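Local coordinates for protein glycoside hydrolase family 31 (Trueperella pyogenes, PDB 5I0F) that degrades cycloalternan, probably hydrolysing its alpha-glucosidic linkages by way of a covalent glycosyl-enzyme intermediate, at residues 503-506 and 510-513. Numbering follows the deposited sequence.
Sequences LLRS and YPVT
Leu504 and Pro511 bring the two backbones closest, with 5.4 Å between the CA of Leu504 and the CA of Pro511, and aliphatic carbons of the leucine pack against the 510-513 backbone without hydrogen bonding to it. The leucine meets main chain more than side chain: its CB sits 3.6 Å from the carbonyl O of Tyr510. Its CD1 branch runs on to Val512, 3.6 Å from the amide N of that residue and close to its O as well. CG lies anti to the carbonyl carbon (chi1 -71°), and with chi2 at 159° CD1 reaches along the 510-513 backbone; CD1 also comes within 4.4 Å of the methyl CG2 of Thr513. Phe464 and Val456 also touch the Leu504 side chain, which projects from helix 485-506 and is buried against the 510-513 segment, the neighbouring barrel strand 463-466 and helix 453-457.

This is the return from a helix to the next strand of the family 31 TIM barrel: helix 485-506 ends, and the chain doubles back into strand 513-515. Two successive inverse gamma turns, centred on Pro511 and Val512, shape the way in, each with a weak bond: Val512 N to Tyr510 O, then Thr513 N to Pro511 O.

At the outer margin the CB-CG edge of Pro511 stands against one face of the Arg505 guanidinium. Pro511 CB stands 3.7 Å above the guanidinium plane, over its centre, while CG comes 3.6 Å from NH2. An extended chain from CG to NE carries the group there, and a salt bridge from NH1 to Asp502 on the same helix holds its polar end.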
ATOM      1  N   LEU A 503     -16.033  13.083   4.423  1.00 20.63           N
ATOM      2  CA  LEU A 503     -16.535  13.339   5.781  1.00 20.82           C
ATOM      3  C   LEU A 503     -15.938  14.618   6.348  1.00 20.45           C
ATOM      4  O   LEU A 503     -16.657  15.495   6.807  1.00 20.22           O
ATOM      5  CB  LEU A 503     -16.267  12.147   6.719  1.00 20.40           C
ATOM      6  CG  LEU A 503     -16.612  12.369   8.193  1.00 20.67           C
ATOM      7  CD1 LEU A 503     -18.102  12.673   8.338  1.00 21.34           C
ATOM      8  CD2 LEU A 503     -16.170  11.187   9.047  1.00 20.11           C
ATOM      9  N   LEU A 504     -14.614  14.725   6.266  1.00 20.23           N
ATOM     10  CA  LEU A 504     -13.912  15.889   6.787  1.00 20.47           C
ATOM     11  C   LEU A 504     -14.319  17.199   6.100  1.00 21.48           C
ATOM     12  O   LEU A 504     -14.637  18.180   6.770  1.00 21.28           O
ATOM     13  CB  LEU A 504     -12.418  15.672   6.678  1.00 19.95           C
ATOM     14  CG  LEU A 504     -11.874  14.609   7.663  1.00 19.39           C
ATOM     15  CD1 LEU A 504     -10.543  14.076   7.175  1.00 18.92           C
ATOM     16  CD2 LEU A 504     -11.733  15.158   9.069  1.00 19.45           C
ATOM     17  N   ARG A 505     -14.332  17.186   4.773  1.00 22.41           N
ATOM     18  CA  ARG A 505     -14.813  18.317   3.985  1.00 24.33           C
ATOM     19  C   ARG A 505     -16.216  18.729   4.391  1.00 24.87           C
ATOM     20  O   ARG A 505     -16.467  19.923   4.509  1.00 25.37           O
ATOM     21  CB  ARG A 505     -14.813  18.011   2.479  1.00 25.31           C
ATOM     22  CG  ARG A 505     -13.451  17.914   1.823  1.00 26.32           C
ATOM     23  CD  ARG A 505     -13.627  17.525   0.364  1.00 28.39           C
ATOM     24  NE  ARG A 505     -12.351  17.199  -0.254  1.00 30.03           N
ATOM     25  CZ  ARG A 505     -11.856  15.970  -0.461  1.00 30.99           C
ATOM     26  NH1 ARG A 505     -12.517  14.849  -0.137  1.00 30.08           N
ATOM     27  NH2 ARG A 505     -10.654  15.863  -1.039  1.00 32.49           N
ATOM     28  N   SER A 506     -17.117  17.756   4.597  1.00 24.55           N
ATOM     29  CA  SER A 506     -18.516  18.057   4.977  1.00 25.11           C
ATOM     30  C   SER A 506     -18.642  18.693   6.350  1.00 25.20           C
ATOM     31  O   SER A 506     -19.634  19.363   6.630  1.00 24.94           O
ATOM     32  CB  SER A 506     -19.431  16.804   4.899  1.00 25.06           C
ATOM     33  OG  SER A 506     -19.210  15.915   5.983  1.00 25.19           O
ATOM     34  N   TYR A 510     -10.088  20.373   6.445  1.00 22.83           N
ATOM     35  CA  TYR A 510      -9.241  19.827   5.385  1.00 22.66           C
ATOM     36  C   TYR A 510      -9.302  18.286   5.365  1.00 22.10           C
ATOM     37  O   TYR A 510      -9.434  17.671   6.417  1.00 22.15           O
ATOM     38  CB  TYR A 510      -7.789  20.225   5.613  1.00 23.10           C
ATOM     39  CG  TYR A 510      -7.447  21.626   5.182  1.00 23.84           C
ATOM     40  CD1 TYR A 510      -6.971  21.874   3.907  1.00 24.88           C
ATOM     41  CD2 TYR A 510      -7.544  22.682   6.066  1.00 24.58           C
ATOM     42  CE1 TYR A 510      -6.622  23.167   3.511  1.00 25.82           C
ATOM     43  CE2 TYR A 510      -7.209  23.969   5.687  1.00 25.72           C
ATOM     44  CZ  TYR A 510      -6.749  24.202   4.408  1.00 26.56           C
ATOM     45  OH  TYR A 510      -6.411  25.485   4.046  1.00 28.13           O
ATOM     46  N   PRO A 511      -9.179  17.664   4.183  1.00 21.97           N
ATOM     47  CA  PRO A 511      -9.318  16.207   4.050  1.00 21.94           C
ATOM     48  C   PRO A 511      -8.008  15.499   4.384  1.00 20.70           C
ATOM     49  O   PRO A 511      -7.362  14.884   3.524  1.00 20.74           O
ATOM     50  CB  PRO A 511      -9.692  16.042   2.572  1.00 22.19           C
ATOM     51  CG  PRO A 511      -8.933  17.160   1.900  1.00 22.67           C
ATOM     52  CD  PRO A 511      -9.087  18.320   2.860  1.00 22.89           C
ATOM     53  N   VAL A 512      -7.616  15.601   5.645  1.00 20.58           N
ATOM     54  CA  VAL A 512      -6.373  15.033   6.099  1.00 19.88           C
ATOM     55  C   VAL A 512      -6.643  13.564   6.457  1.00 19.51           C
ATOM     56  O   VAL A 512      -7.006  13.240   7.598  1.00 19.70           O
ATOM     57  CB  VAL A 512      -5.776  15.841   7.259  1.00 19.90           C
ATOM     58  CG1 VAL A 512      -4.484  15.193   7.732  1.00 20.07           C
ATOM     59  CG2 VAL A 512      -5.490  17.280   6.817  1.00 20.47           C
ATOM     60  N   THR A 513      -6.511  12.701   5.456  1.00 18.57           N
ATOM     61  CA  THR A 513      -6.408  11.261   5.655  1.00 18.24           C
ATOM     62  C   THR A 513      -4.955  10.827   5.480  1.00 18.05           C
ATOM     63  O   THR A 513      -4.199  11.478   4.764  1.00 17.98           O
ATOM     64  CB  THR A 513      -7.293  10.466   4.676  1.00 18.34           C
ATOM     65  OG1 THR A 513      -6.928  10.749   3.308  1.00 18.24           O
ATOM     66  CG2 THR A 513      -8.732  10.827   4.895  1.00 18.98           C
TER